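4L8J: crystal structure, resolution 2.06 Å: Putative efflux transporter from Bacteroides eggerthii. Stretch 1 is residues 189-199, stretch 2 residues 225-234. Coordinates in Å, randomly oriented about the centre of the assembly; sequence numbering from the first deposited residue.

Stretch 1 189-199: EFDTYKGTVFN
Stretch 2 (225-234) AFDRTIYDVK

Glu189 and Phe190 lie in a strand; the chain then makes a type II β turn from Tyr193 to Thr196 and is in a strand again at Phe198. Gly195 (phi/psi 103/-20) suits the turn: a CB there would jam against the preceding carbonyl O. Gly195 N donates a hydrogen bond to Glu189 OE2 at 2.6 Å. Stretch 2 is irregular, with helical phi/psi from Arg228 to Ile230 without the regular bonds; Tyr231 N bonds Asp227 O (2.7 Å), and Asp227 OD1 accepts from Thr229 OG1 (2.8 Å). In register, Phe198 CA lies 6.9 Å from Phe226 CA, and Tyr193 CA 7.3 Å from Tyr231 CA, so one stretch rises in number as the other falls and they run in opposite directions.

Aromatic rings, which offer both edges and faces, build the contact. Phe190, Tyr193, Phe198 and Tyr231 are all chi1 m, Phe226 t. The edge of Phe226 meets the face of Phe198 (planes at 82°), whose edge meets the face of Tyr231 (Phe198 CZ to Tyr231 CE2, 3.5 Å); the edge of Tyr231 in turn meets the face of Tyr193 (85°). Thr196 (t) brings its methyl CG2 to 3.5 Å from Tyr231 CE1. Branched Val233 (t) sets CG2 3.7 Å above the Phe190 ring centroid, almost on its normal, while Phe190 CE2 lies 3.7 Å from Phe226 CE1. Tyrosine's hydroxyl adds polarity: Asp232 N donates to Tyr193 OH at 2.9 Å.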

ATOM      1  N   GLU A 189     -33.905   6.449   4.944  1.00 31.41           N
ATOM      2  CA  GLU A 189     -34.768   5.360   5.355  1.00 32.08           C
ATOM      3  C   GLU A 189     -35.464   5.796   6.658  1.00 33.60           C
ATOM      4  O   GLU A 189     -34.778   6.025   7.650  1.00 30.35           O
ATOM      5  CB  GLU A 189     -33.966   4.053   5.514  1.00 32.86           C
ATOM      6  CG  GLU A 189     -34.886   2.845   5.695  1.00 41.88           C
ATOM      7  CD  GLU A 189     -34.202   1.540   6.059  1.00 55.93           C
ATOM      8  OE1 GLU A 189     -33.028   1.566   6.492  1.00 54.66           O
ATOM      9  OE2 GLU A 189     -34.857   0.485   5.922  1.00 52.11           O
ATOM     10  N   PHE A 190     -36.808   6.000   6.626  1.00 32.31           N
ATOM     11  CA  PHE A 190     -37.559   6.415   7.821  1.00 32.25           C
ATOM     12  C   PHE A 190     -37.763   5.225   8.753  1.00 37.84           C
ATOM     13  O   PHE A 190     -38.070   4.115   8.280  1.00 34.91           O
ATOM     14  CB  PHE A 190     -38.912   7.052   7.458  1.00 33.78           C
ATOM     15  CG  PHE A 190     -38.786   8.311   6.637  1.00 34.88           C
ATOM     16  CD1 PHE A 190     -38.557   9.538   7.247  1.00 37.47           C
ATOM     17  CD2 PHE A 190     -38.882   8.270   5.249  1.00 35.41           C
ATOM     18  CE1 PHE A 190     -38.438  10.698   6.486  1.00 37.79           C
ATOM     19  CE2 PHE A 190     -38.741   9.432   4.491  1.00 38.25           C
ATOM     20  CZ  PHE A 190     -38.530  10.638   5.113  1.00 36.37           C
ATOM     21  N   ASP A 191     -37.556   5.445  10.063  1.00 35.62           N
ATOM     22  CA  ASP A 191     -37.741   4.428  11.103  1.00 37.11           C
ATOM     23  C   ASP A 191     -39.190   3.884  11.109  1.00 42.49           C
ATOM     24  O   ASP A 191     -39.380   2.707  11.380  1.00 41.08           O
ATOM     25  CB  ASP A 191     -37.395   5.010  12.493  1.00 39.23           C
ATOM     26  CG  ASP A 191     -35.922   5.377  12.671  1.00 44.71           C
ATOM     27  OD1 ASP A 191     -35.093   4.939  11.839  1.00 45.93           O
ATOM     28  OD2 ASP A 191     -35.592   6.041  13.675  1.00 39.67           O
ATOM     29  N   THR A 192     -40.187   4.735  10.777  1.00 41.43           N
ATOM     30  CA  THR A 192     -41.619   4.370  10.717  1.00 43.59           C
ATOM     31  C   THR A 192     -41.937   3.549   9.426  1.00 48.37           C
ATOM     32  O   THR A 192     -42.978   2.894   9.373  1.00 48.49           O
ATOM     33  CB  THR A 192     -42.509   5.641  10.806  1.00 56.55           C
ATOM     34  OG1 THR A 192     -41.954   6.562  11.749  1.00 57.18           O
ATOM     35  CG2 THR A 192     -43.942   5.334  11.241  1.00 60.05           C
ATOM     36  N   TYR A 193     -41.038   3.576   8.404  1.00 43.60           N
ATOM     37  CA  TYR A 193     -41.231   2.877   7.134  1.00 42.42           C
ATOM     38  C   TYR A 193     -39.951   2.189   6.685  1.00 45.49           C
ATOM     39  O   TYR A 193     -39.446   2.431   5.576  1.00 44.44           O
ATOM     40  CB  TYR A 193     -41.702   3.866   6.054  1.00 43.16           C
ATOM     41  CG  TYR A 193     -43.032   4.507   6.356  1.00 46.74           C
ATOM     42  CD1 TYR A 193     -44.225   3.821   6.146  1.00 49.33           C
ATOM     43  CD2 TYR A 193     -43.106   5.819   6.817  1.00 48.12           C
ATOM     44  CE1 TYR A 193     -45.458   4.424   6.390  1.00 50.01           C
ATOM     45  CE2 TYR A 193     -44.333   6.425   7.076  1.00 49.80           C
ATOM     46  CZ  TYR A 193     -45.505   5.719   6.878  1.00 58.15           C
ATOM     47  OH  TYR A 193     -46.712   6.321   7.148  1.00 62.90           O
ATOM     48  N   LYS A 194     -39.398   1.352   7.557  1.00 42.11           N
ATOM     49  CA  LYS A 194     -38.165   0.629   7.265  1.00 41.64           C
ATOM     50  C   LYS A 194     -38.318  -0.301   6.040  1.00 47.13           C
ATOM     51  O   LYS A 194     -39.408  -0.812   5.773  1.00 45.68           O
ATOM     52  CB  LYS A 194     -37.696  -0.138   8.507  1.00 43.88           C
ATOM     53  CG  LYS A 194     -36.817   0.757   9.381  1.00 52.06           C
ATOM     54  CD  LYS A 194     -36.464   0.163  10.718  1.00 64.71           C
ATOM     55  CE  LYS A 194     -35.281   0.899  11.304  1.00 77.49           C
ATOM     56  NZ  LYS A 194     -34.980   0.471  12.696  1.00 86.31           N
ATOM     57  N   GLY A 195     -37.233  -0.423   5.276  1.00 45.08           N
ATOM     58  CA  GLY A 195     -37.167  -1.244   4.072  1.00 45.34           C
ATOM     59  C   GLY A 195     -37.246  -0.472   2.772  1.00 50.37           C
ATOM     60  O   GLY A 195     -36.865  -0.994   1.717  1.00 50.24           O
ATOM     61  N   THR A 196     -37.769   0.767   2.821  1.00 46.87           N
ATOM     62  CA  THR A 196     -37.868   1.591   1.616  1.00 46.07           C
ATOM     63  C   THR A 196     -36.939   2.804   1.788  1.00 46.09           C
ATOM     64  O   THR A 196     -36.983   3.527   2.792  1.00 44.83           O
ATOM     65  CB  THR A 196     -39.326   1.920   1.222  1.00 59.88           C
ATOM     66  OG1 THR A 196     -39.333   2.927   0.201  1.00 61.60           O
ATOM     67  CG2 THR A 196     -40.179   2.345   2.387  1.00 60.73           C
ATOM     68  N   VAL A 197     -36.078   2.985   0.797  1.00 40.02           N
ATOM     69  CA  VAL A 197     -35.053   4.010   0.775  1.00 38.72           C
ATOM     70  C   VAL A 197     -35.431   5.082  -0.241  1.00 43.02           C
ATOM     71  O   VAL A 197     -35.846   4.761  -1.359  1.00 44.68           O
ATOM     72  CB  VAL A 197     -33.703   3.305   0.464  1.00 41.96           C
ATOM     73  CG1 VAL A 197     -32.609   4.287   0.083  1.00 41.70           C
ATOM     74  CG2 VAL A 197     -33.264   2.431   1.632  1.00 41.13           C
ATOM     75  N   PHE A 198     -35.316   6.356   0.160  1.00 36.67           N
ATOM     76  CA  PHE A 198     -35.635   7.483  -0.696  1.00 35.54           C
ATOM     77  C   PHE A 198     -34.417   8.359  -0.956  1.00 38.33           C
ATOM     78  O   PHE A 198     -33.681   8.680  -0.025  1.00 37.53           O
ATOM     79  CB  PHE A 198     -36.751   8.346  -0.073  1.00 37.23           C
ATOM     80  CG  PHE A 198     -38.036   7.602   0.190  1.00 39.81           C
ATOM     81  CD1 PHE A 198     -39.000   7.472  -0.806  1.00 44.47           C
ATOM     82  CD2 PHE A 198     -38.303   7.062   1.448  1.00 39.87           C
ATOM     83  CE1 PHE A 198     -40.207   6.797  -0.549  1.00 45.68           C
ATOM     84  CE2 PHE A 198     -39.483   6.366   1.692  1.00 43.35           C
ATOM     85  CZ  PHE A 198     -40.435   6.248   0.697  1.00 42.98           C
ATOM     86  N   ASN A 199     -34.246   8.797  -2.206  1.00 32.82           N
ATOM     87  CA  ASN A 199     -33.197   9.725  -2.560  1.00 32.33           C
ATOM     88  C   ASN A 199     -33.518  11.082  -1.947  1.00 35.79           C
ATOM     89  O   ASN A 199     -34.686  11.478  -1.830  1.00 35.80           O
ATOM     90  CB  ASN A 199     -33.057   9.835  -4.093  1.00 36.95           C
ATOM     91  CG  ASN A 199     -31.965  10.791  -4.531  1.00 62.15           C
ATOM     92  OD1 ASN A 199     -30.761  10.508  -4.404  1.00 56.41           O
ATOM     93  ND2 ASN A 199     -32.366  11.980  -4.972  1.00 53.27           N
ATOM     94  N   ALA A 225     -40.984   8.161  -5.906  1.00 50.66           N
ATOM     95  CA  ALA A 225     -41.647   7.130  -5.097  1.00 50.12           C
ATOM     96  C   ALA A 225     -42.142   7.663  -3.741  1.00 54.64           C
ATOM     97  O   ALA A 225     -42.953   6.988  -3.094  1.00 54.78           O
ATOM     98  CB  ALA A 225     -40.718   5.950  -4.877  1.00 50.38           C
ATOM     99  N   PHE A 226     -41.682   8.863  -3.317  1.00 50.06           N
ATOM    100  CA  PHE A 226     -42.109   9.429  -2.041  1.00 49.37           C
ATOM    101  C   PHE A 226     -43.498  10.033  -2.160  1.00 54.46           C
ATOM    102  O   PHE A 226     -43.656  11.230  -2.423  1.00 53.64           O
ATOM    103  CB  PHE A 226     -41.106  10.460  -1.478  1.00 49.50           C
ATOM    104  CG  PHE A 226     -41.413  10.817  -0.039  1.00 49.58           C
ATOM    105  CD1 PHE A 226     -41.298   9.868   0.971  1.00 51.48           C
ATOM    106  CD2 PHE A 226     -41.829  12.096   0.302  1.00 51.41           C
ATOM    107  CE1 PHE A 226     -41.597  10.189   2.295  1.00 52.71           C
ATOM    108  CE2 PHE A 226     -42.115  12.423   1.628  1.00 54.69           C
ATOM    109  CZ  PHE A 226     -42.007  11.463   2.616  1.00 52.79           C
ATOM    110  N   ASP A 227     -44.503   9.163  -1.990  1.00 52.91           N
ATOM    111  CA  ASP A 227     -45.932   9.478  -2.018  1.00 52.81           C
ATOM    112  C   ASP A 227     -46.373   9.671  -0.571  1.00 55.88           C
ATOM    113  O   ASP A 227     -46.343   8.718   0.214  1.00 54.67           O
ATOM    114  CB  ASP A 227     -46.679   8.321  -2.707  1.00 55.60           C
ATOM    115  CG  ASP A 227     -48.107   8.587  -3.145  1.00 66.19           C
ATOM    116  OD1 ASP A 227     -48.744   9.515  -2.585  1.00 65.45           O
ATOM    117  OD2 ASP A 227     -48.606   7.840  -4.015  1.00 74.50           O
ATOM    118  N   ARG A 228     -46.717  10.912  -0.200  1.00 53.41           N
ATOM    119  CA  ARG A 228     -47.081  11.255   1.181  1.00 54.53           C
ATOM    120  C   ARG A 228     -48.467  10.712   1.592  1.00 61.39           C
ATOM    121  O   ARG A 228     -48.776  10.687   2.788  1.00 62.56           O
ATOM    122  CB  ARG A 228     -46.987  12.764   1.413  1.00 55.54           C
ATOM    123  CG  ARG A 228     -45.548  13.266   1.316  1.00 65.93           C
ATOM    124  CD  ARG A 228     -45.417  14.749   1.589  1.00 73.80           C
ATOM    125  NE  ARG A 228     -45.454  15.033   3.021  1.00 72.07           N
ATOM    126  CZ  ARG A 228     -44.860  16.075   3.589  1.00 78.93           C
ATOM    127  NH1 ARG A 228     -44.152  16.925   2.856  1.00 50.86           N
ATOM    128  NH2 ARG A 228     -44.938  16.256   4.903  1.00 73.31           N
ATOM    129  N   THR A 229     -49.266  10.228   0.619  1.00 58.15           N
ATOM    130  CA  THR A 229     -50.549   9.571   0.891  1.00 58.89           C
ATOM    131  C   THR A 229     -50.256   8.150   1.414  1.00 63.48           C
ATOM    132  O   THR A 229     -51.041   7.626   2.201  1.00 64.80           O
ATOM    133  CB  THR A 229     -51.467   9.554  -0.348  1.00 65.11           C
ATOM    134  OG1 THR A 229     -51.031   8.545  -1.257  1.00 62.85           O
ATOM    135  CG2 THR A 229     -51.551  10.910  -1.053  1.00 64.22           C
ATOM    136  N   ILE A 230     -49.121   7.539   0.970  1.00 58.46           N
ATOM    137  CA  ILE A 230     -48.651   6.208   1.392  1.00 58.22           C
ATOM    138  C   ILE A 230     -47.696   6.357   2.589  1.00 60.78           C
ATOM    139  O   ILE A 230     -47.884   5.689   3.608  1.00 60.87           O
ATOM    140  CB  ILE A 230     -47.970   5.430   0.224  1.00 61.07           C
ATOM    141  CG1 ILE A 230     -48.921   5.254  -0.975  1.00 62.69           C
ATOM    142  CG2 ILE A 230     -47.395   4.078   0.692  1.00 60.36           C
ATOM    143  CD1 ILE A 230     -48.199   4.957  -2.330  1.00 72.09           C
ATOM    144  N   TYR A 231     -46.652   7.207   2.447  1.00 55.28           N
ATOM    145  CA  TYR A 231     -45.656   7.427   3.500  1.00 53.46           C
ATOM    146  C   TYR A 231     -45.981   8.706   4.262  1.00 59.22           C
ATOM    147  O   TYR A 231     -45.567   9.798   3.869  1.00 59.00           O
ATOM    148  CB  TYR A 231     -44.230   7.451   2.912  1.00 51.73           C
ATOM    149  CG  TYR A 231     -43.919   6.236   2.071  1.00 48.43           C
ATOM    150  CD1 TYR A 231     -43.565   5.029   2.663  1.00 48.14           C
ATOM    151  CD2 TYR A 231     -43.990   6.289   0.679  1.00 48.59           C
ATOM    152  CE1 TYR A 231     -43.282   3.905   1.894  1.00 46.29           C
ATOM    153  CE2 TYR A 231     -43.707   5.171  -0.103  1.00 49.05           C
ATOM    154  CZ  TYR A 231     -43.346   3.982   0.511  1.00 55.04           C
ATOM    155  OH  TYR A 231     -43.085   2.866  -0.244  1.00 55.88           O
ATOM    156  N   ASP A 232     -46.744   8.552   5.357  1.00 57.42           N
ATOM    157  CA  ASP A 232     -47.206   9.646   6.206  1.00 58.17           C
ATOM    158  C   ASP A 232     -46.132   9.982   7.238  1.00 58.86           C
ATOM    159  O   ASP A 232     -46.125   9.450   8.352  1.00 59.72           O
ATOM    160  CB  ASP A 232     -48.551   9.273   6.875  1.00 62.19           C
ATOM    161  CG  ASP A 232     -49.265  10.438   7.522  1.00 79.62           C
ATOM    162  OD1 ASP A 232     -49.557  11.427   6.808  1.00 81.16           O
ATOM    163  OD2 ASP A 232     -49.553  10.356   8.738  1.00 88.36           O
ATOM    164  N   VAL A 233     -45.208  10.853   6.840  1.00 51.51           N
ATOM    165  CA  VAL A 233     -44.073  11.290   7.654  1.00 49.08           C
ATOM    166  C   VAL A 233     -44.423  12.649   8.255  1.00 52.25           C
ATOM    167  O   VAL A 233     -44.906  13.530   7.540  1.00 52.70           O
ATOM    168  CB  VAL A 233     -42.782  11.316   6.785  1.00 50.79           C
ATOM    169  CG1 VAL A 233     -41.669  12.103   7.459  1.00 50.24           C
ATOM    170  CG2 VAL A 233     -42.320   9.899   6.450  1.00 49.88           C
ATOM    171  N   LYS A 234     -44.193  12.813   9.560  1.00 47.32           N
ATOM    172  CA  LYS A 234     -44.514  14.053  10.280  1.00 46.54           C
ATOM    173  C   LYS A 234     -43.276  14.669  10.949  1.00 48.61           C
ATOM    174  O   LYS A 234     -42.340  13.930  11.261  1.00 46.84           O
ATOM    175  CB  LYS A 234     -45.577  13.767  11.380  1.00 48.55           C
ATOM    176  CG  LYS A 234     -46.862  13.097  10.916  1.00 52.61           C
ATOM    177  CD  LYS A 234     -47.605  12.498  12.093  1.00 61.01           C
TER